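Local coordinates for uncharacterized protein (Danio rerio, PDB 5HBA) that probably serves as the globular recognition head of a complement C1q subunit, binding targets that trigger the classical pathway of innate immunity, at residues P4-Y18 with Q117-L130. Residues are numbered along the deposited sequence; the frame is centred on the assembly and turned at random.
Sequences PAFSVLRNETSQAQY and QMPKRLYAVFNGFL. With SO4 (sulfate ion), chain D.
Asn127 OD1 takes the Ser7 OG hydroxyl at 2.6 Å, the shortest polar bond between the antiparallel strands 5-10 and 123-130, the first and last of the C1q jelly-roll sandwich. With chi1 at -179°, Ser7 OG swings opposite the backbone N, to the side where the amide lies; Asn127 ND2 bonds Gly93 O of a neighbouring subunit, so this pair borders the trimer interface. Leu9 CD1 packs beside Val125 CG2 and Tyr123 CE1 on the same face. The other face looks into the domain. There Phe6 lies over Gly128, whose CA makes a CH-pi contact 4.0 Å from the ring centroid, and the Phe6 edge meets the face of Phe126 in a T-shaped pair, planes at 78°. The Val8 side chain lies beside that of Phe126, CG2 against CB. At the end of strand 5-10, Arg10 reaches out in an extended chain, its guanidinium sandwiched between Ala16 CB and Glu12 CD. Its NH2 bonds Ser14 O at 2.9 Å and NH1 bonds Thr23 O, while a water accepts from both Arg10 NE and Leu122 N, bridging the two segments. Thr13 N gives a nearly straight bond to a sulfate, probably from the crystallisation liquor. At the far end, one water joins Tyr18 OH to Met118 O, 2.6 Å from each.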
loop_
_atom_site.group_PDB
_atom_site.type_symbol
_atom_site.label_atom_id
_atom_site.label_comp_id
_atom_site.label_asym_id
_atom_site.label_seq_id
_atom_site.Cartn_x
_atom_site.Cartn_y
_atom_site.Cartn_z
ATOM N N PRO A 4 0.941 -14.144 12.885
ATOM C CA PRO A 4 0.984 -12.691 13.097
ATOM C C PRO A 4 0.300 -11.897 11.989
ATOM O O PRO A 4 0.572 -12.119 10.798
ATOM C CB PRO A 4 2.481 -12.388 13.084
ATOM C CG PRO A 4 3.111 -13.647 13.636
ATOM C CD PRO A 4 2.269 -14.769 13.084
ATOM N N ALA A 5 -0.572 -10.979 12.402
ATOM C CA ALA A 5 -1.311 -10.080 11.515
ATOM C C ALA A 5 -1.856 -8.968 12.389
ATOM O O ALA A 5 -2.574 -9.242 13.360
ATOM C CB ALA A 5 -2.471 -10.812 10.840
ATOM N N PHE A 6 -1.535 -7.721 12.050
ATOM C CA PHE A 6 -2.022 -6.594 12.838
ATOM C C PHE A 6 -2.463 -5.407 11.990
ATOM O O PHE A 6 -2.019 -5.223 10.846
ATOM C CB PHE A 6 -0.960 -6.129 13.844
ATOM C CG PHE A 6 0.178 -5.378 13.212
ATOM C CD1 PHE A 6 0.095 -4.002 13.007
ATOM C CD2 PHE A 6 1.331 -6.043 12.827
ATOM C CE1 PHE A 6 1.138 -3.305 12.406
ATOM C CE2 PHE A 6 2.390 -5.354 12.229
ATOM C CZ PHE A 6 2.289 -3.980 12.016
ATOM N N SER A 7 -3.323 -4.593 12.589
ATOM C CA SER A 7 -3.753 -3.337 12.007
ATOM C C SER A 7 -4.010 -2.380 13.161
ATOM O O SER A 7 -4.902 -2.619 14.002
ATOM C CB SER A 7 -5.027 -3.543 11.187
ATOM O OG SER A 7 -5.436 -2.328 10.595
ATOM N N VAL A 8 -3.220 -1.312 13.224
ATOM C CA VAL A 8 -3.334 -0.339 14.316
ATOM C C VAL A 8 -3.589 1.066 13.781
ATOM O O VAL A 8 -3.074 1.442 12.723
ATOM C CB VAL A 8 -2.078 -0.356 15.232
ATOM C CG1 VAL A 8 -2.022 -1.662 16.014
ATOM C CG2 VAL A 8 -0.799 -0.181 14.390
ATOM N N LEU A 9 -4.397 1.830 14.515
ATOM C CA LEU A 9 -4.840 3.149 14.070
ATOM C C LEU A 9 -4.434 4.255 15.041
ATOM O O LEU A 9 -4.517 4.097 16.264
ATOM C CB LEU A 9 -6.366 3.145 13.892
ATOM C CG LEU A 9 -7.142 4.462 13.756
ATOM C CD1 LEU A 9 -6.837 5.194 12.455
ATOM C CD2 LEU A 9 -8.638 4.204 13.883
ATOM N N ARG A 10 -3.986 5.375 14.491
ATOM C CA ARG A 10 -3.727 6.555 15.301
ATOM C C ARG A 10 -4.683 7.636 14.846
ATOM O O ARG A 10 -4.615 8.064 13.693
ATOM C CB ARG A 10 -2.291 7.062 15.124
ATOM C CG ARG A 10 -2.010 8.305 15.978
ATOM C CD ARG A 10 -0.662 8.951 15.674
ATOM N NE ARG A 10 -0.517 10.178 16.454
ATOM C CZ ARG A 10 0.087 10.247 17.639
ATOM N NH1 ARG A 10 0.631 9.156 18.174
ATOM N NH2 ARG A 10 0.162 11.411 18.279
ATOM N N ASN A 11 -5.582 8.049 15.743
ATOM C CA ASN A 11 -6.520 9.137 15.479
ATOM C C ASN A 11 -6.759 9.905 16.771
ATOM O O ASN A 11 -7.623 9.542 17.563
ATOM C CB ASN A 11 -7.852 8.607 14.937
ATOM C CG ASN A 11 -8.775 9.728 14.443
ATOM O OD1 ASN A 11 -8.318 10.795 14.044
ATOM N ND2 ASN A 11 -10.077 9.476 14.465
ATOM N N GLU A 12 -5.969 10.955 16.984
ATOM C CA GLU A 12 -5.957 11.666 18.260
ATOM C C GLU A 12 -5.488 13.113 18.108
ATOM O O GLU A 12 -4.930 13.498 17.066
ATOM C CB GLU A 12 -5.078 10.920 19.278
ATOM C CG GLU A 12 -3.717 10.514 18.739
ATOM C CD GLU A 12 -2.899 9.684 19.723
ATOM O OE1 GLU A 12 -2.387 10.257 20.704
ATOM O OE2 GLU A 12 -2.745 8.460 19.508
ATOM N N THR A 13 -5.725 13.906 19.152
ATOM C CA THR A 13 -5.384 15.326 19.149
ATOM C C THR A 13 -3.889 15.521 19.410
ATOM O O THR A 13 -3.298 16.500 18.964
ATOM C CB THR A 13 -6.231 16.109 20.201
ATOM O OG1 THR A 13 -7.626 15.889 19.951
ATOM C CG2 THR A 13 -5.951 17.621 20.150
ATOM N N SER A 14 -3.269 14.580 20.116
ATOM C CA SER A 14 -1.854 14.720 20.475
ATOM C C SER A 14 -0.951 14.758 19.248
ATOM O O SER A 14 -1.166 14.021 18.281
ATOM C CB SER A 14 -1.407 13.570 21.372
ATOM O OG SER A 14 -2.152 13.545 22.576
ATOM N N GLN A 15 0.062 15.613 19.290
ATOM C CA GLN A 15 1.017 15.690 18.199
ATOM C C GLN A 15 1.893 14.454 18.267
ATOM O O GLN A 15 2.114 13.915 19.349
ATOM C CB GLN A 15 1.869 16.954 18.324
ATOM C CG GLN A 15 1.058 18.253 18.210
ATOM C CD GLN A 15 1.786 19.450 18.800
ATOM O OE1 GLN A 15 2.692 19.298 19.628
ATOM N NE2 GLN A 15 1.400 20.647 18.370
ATOM N N ALA A 16 2.356 13.989 17.110
ATOM C CA ALA A 16 3.271 12.854 17.041
ATOM C C ALA A 16 4.702 13.375 16.938
ATOM O O ALA A 16 5.069 13.997 15.943
ATOM C CB ALA A 16 2.933 11.966 15.835
ATOM N N GLN A 17 5.499 13.110 17.968
ATOM C CA GLN A 17 6.877 13.579 18.066
ATOM C C GLN A 17 7.728 13.163 16.873
ATOM O O GLN A 17 7.587 12.045 16.370
ATOM C CB GLN A 17 7.513 13.005 19.324
ATOM C CG GLN A 17 6.939 13.547 20.618
ATOM C CD GLN A 17 7.345 14.984 20.858
ATOM O OE1 GLN A 17 8.527 15.337 20.758
ATOM N NE2 GLN A 17 6.368 15.828 21.165
ATOM N N TYR A 18 8.613 14.053 16.434
ATOM C CA TYR A 18 9.590 13.707 15.409
ATOM C C TYR A 18 10.636 12.746 15.974
ATOM O O TYR A 18 11.014 12.832 17.155
ATOM C CB TYR A 18 10.286 14.956 14.872
ATOM C CG TYR A 18 9.414 15.831 13.989
ATOM C CD1 TYR A 18 8.819 15.318 12.835
ATOM C CD2 TYR A 18 9.217 17.176 14.284
ATOM C CE1 TYR A 18 8.033 16.124 12.004
ATOM C CE2 TYR A 18 8.433 17.992 13.457
ATOM C CZ TYR A 18 7.847 17.452 12.326
ATOM O OH TYR A 18 7.073 18.245 11.518
ATOM N N GLN A 117 11.071 23.262 14.649
ATOM C CA GLN A 117 9.754 22.898 14.130
ATOM C C GLN A 117 8.949 22.113 15.177
ATOM O O GLN A 117 9.467 21.191 15.814
ATOM C CB GLN A 117 9.883 22.088 12.839
ATOM C CG GLN A 117 10.793 22.739 11.798
ATOM C CD GLN A 117 10.825 21.969 10.495
ATOM O OE1 GLN A 117 9.780 21.648 9.931
ATOM N NE2 GLN A 117 12.028 21.660 10.013
ATOM N N MET A 118 7.690 22.488 15.358
ATOM C CA MET A 118 6.818 21.795 16.301
ATOM C C MET A 118 6.259 20.524 15.663
ATOM O O MET A 118 5.913 20.526 14.486
ATOM C CB MET A 118 5.660 22.713 16.728
ATOM C CG MET A 118 6.079 23.889 17.621
ATOM S SD MET A 118 4.677 24.827 18.291
ATOM C CE MET A 118 3.698 23.534 18.993
ATOM N N PRO A 119 6.154 19.431 16.437
ATOM C CA PRO A 119 5.538 18.221 15.875
ATOM C C PRO A 119 4.067 18.486 15.530
ATOM O O PRO A 119 3.502 19.466 16.025
ATOM C CB PRO A 119 5.641 17.209 17.018
ATOM C CG PRO A 119 5.808 18.035 18.265
ATOM C CD PRO A 119 6.572 19.251 17.839
ATOM N N LYS A 120 3.458 17.664 14.677
ATOM C CA LYS A 120 2.060 17.895 14.312
ATOM C C LYS A 120 1.208 16.669 14.558
ATOM O O LYS A 120 1.724 15.555 14.722
ATOM C CB LYS A 120 1.904 18.268 12.831
ATOM C CG LYS A 120 2.984 19.123 12.226
ATOM C CD LYS A 120 2.709 19.271 10.716
ATOM C CE LYS A 120 3.987 19.247 9.887
ATOM N NZ LYS A 120 3.714 19.060 8.420
ATOM N N ARG A 121 -0.104 16.877 14.550
ATOM C CA ARG A 121 -1.044 15.768 14.607
ATOM C C ARG A 121 -0.787 14.840 13.437
ATOM O O ARG A 121 -0.340 15.277 12.357
ATOM C CB ARG A 121 -2.495 16.256 14.533
ATOM C CG ARG A 121 -2.943 17.118 15.691
ATOM C CD ARG A 121 -4.464 17.353 15.625
ATOM N NE ARG A 121 -5.180 16.079 15.517
ATOM C CZ ARG A 121 -6.506 15.948 15.462
ATOM N NH1 ARG A 121 -7.293 17.017 15.509
ATOM N NH2 ARG A 121 -7.046 14.739 15.365
ATOM N N LEU A 122 -1.070 13.558 13.637
ATOM C CA LEU A 122 -0.823 12.579 12.582
ATOM C C LEU A 122 -1.872 11.481 12.589
ATOM O O LEU A 122 -2.050 10.786 13.591
ATOM C CB LEU A 122 0.569 11.964 12.738
ATOM C CG LEU A 122 0.960 10.811 11.803
ATOM C CD1 LEU A 122 1.303 11.328 10.404
ATOM C CD2 LEU A 122 2.142 10.039 12.401
ATOM N N TYR A 123 -2.566 11.326 11.465
ATOM C CA TYR A 123 -3.490 10.223 11.289
ATOM C C TYR A 123 -2.692 9.094 10.670
ATOM O O TYR A 123 -1.961 9.318 9.704
ATOM C CB TYR A 123 -4.605 10.644 10.348
ATOM C CG TYR A 123 -5.614 9.571 10.016
ATOM C CD1 TYR A 123 -6.685 9.303 10.869
ATOM C CD2 TYR A 123 -5.522 8.851 8.828
ATOM C CE1 TYR A 123 -7.631 8.333 10.548
ATOM C CE2 TYR A 123 -6.454 7.878 8.505
ATOM C CZ TYR A 123 -7.500 7.625 9.368
ATOM O OH TYR A 123 -8.427 6.663 9.048
ATOM N N ALA A 124 -2.783 7.892 11.231
ATOM C CA ALA A 124 -1.986 6.792 10.689
ATOM C C ALA A 124 -2.635 5.427 10.858
ATOM O O ALA A 124 -3.166 5.121 11.923
ATOM C CB ALA A 124 -0.570 6.801 11.311
ATOM N N VAL A 125 -2.593 4.626 9.794
ATOM C CA VAL A 125 -2.971 3.218 9.843
ATOM C C VAL A 125 -1.717 2.410 9.506
ATOM O O VAL A 125 -1.093 2.633 8.471
ATOM C CB VAL A 125 -4.114 2.893 8.838
ATOM C CG1 VAL A 125 -4.458 1.406 8.878
ATOM C CG2 VAL A 125 -5.376 3.717 9.162
ATOM N N PHE A 126 -1.321 1.510 10.401
ATOM C CA PHE A 126 -0.101 0.727 10.225
ATOM C C PHE A 126 -0.529 -0.731 10.218
ATOM O O PHE A 126 -1.182 -1.197 11.165
ATOM C CB PHE A 126 0.848 0.996 11.400
ATOM C CG PHE A 126 2.233 0.417 11.243
ATOM C CD1 PHE A 126 2.739 0.063 9.992
ATOM C CD2 PHE A 126 3.041 0.226 12.365
ATOM C CE1 PHE A 126 4.023 -0.460 9.862
ATOM C CE2 PHE A 126 4.333 -0.297 12.238
ATOM C CZ PHE A 126 4.820 -0.646 10.983
ATOM N N ASN A 127 -0.180 -1.443 9.148
ATOM C CA ASN A 127 -0.605 -2.830 8.957
ATOM C C ASN A 127 0.568 -3.770 8.715
ATOM O O ASN A 127 1.603 -3.368 8.166
ATOM C CB ASN A 127 -1.555 -2.922 7.762
ATOM C CG ASN A 127 -2.752 -2.010 7.904
ATOM O OD1 ASN A 127 -3.408 -1.985 8.947
ATOM N ND2 ASN A 127 -3.044 -1.248 6.849
ATOM N N GLY A 128 0.404 -5.034 9.097
ATOM C CA GLY A 128 1.461 -6.009 8.878
ATOM C C GLY A 128 1.025 -7.446 9.089
ATOM O O GLY A 128 0.083 -7.711 9.833
ATOM N N PHE A 129 1.715 -8.381 8.441
ATOM C CA PHE A 129 1.419 -9.801 8.624
ATOM C C PHE A 129 2.566 -10.698 8.171
ATOM O O PHE A 129 3.377 -10.321 7.313
ATOM C CB PHE A 129 0.097 -10.199 7.939
ATOM C CG PHE A 129 0.002 -9.780 6.502
ATOM C CD1 PHE A 129 0.536 -10.577 5.494
ATOM C CD2 PHE A 129 -0.623 -8.591 6.155
ATOM C CE1 PHE A 129 0.446 -10.192 4.169
ATOM C CE2 PHE A 129 -0.710 -8.198 4.823
ATOM C CZ PHE A 129 -0.183 -9.001 3.835
ATOM N N LEU A 130 2.639 -11.880 8.773
ATOM C CA LEU A 130 3.624 -12.882 8.392
ATOM C C LEU A 130 3.306 -13.422 7.002
ATOM O O LEU A 130 2.151 -13.734 6.701
ATOM C CB LEU A 130 3.617 -14.039 9.403
ATOM C CG LEU A 130 4.540 -15.218 9.058
ATOM C CD1 LEU A 130 5.975 -14.812 9.268
ATOM C CD2 LEU A 130 4.215 -16.460 9.873
HETATM S S SO4 D . -6.518 12.852 22.564
HETATM O O1 SO4 D . -6.633 11.619 23.335
HETATM O O2 SO4 D . -5.107 13.134 22.309
HETATM O O3 SO4 D . -7.202 12.705 21.275
HETATM O O4 SO4 D . -7.111 13.981 23.284
HETATM O O HOH W 1 -2.160 12.756 16.159
HETATM O O HOH W 2 -4.396 11.744 14.677
HETATM O O HOH W 3 4.913 15.369 13.599
HETATM O O HOH W 4 6.291 20.725 11.949
#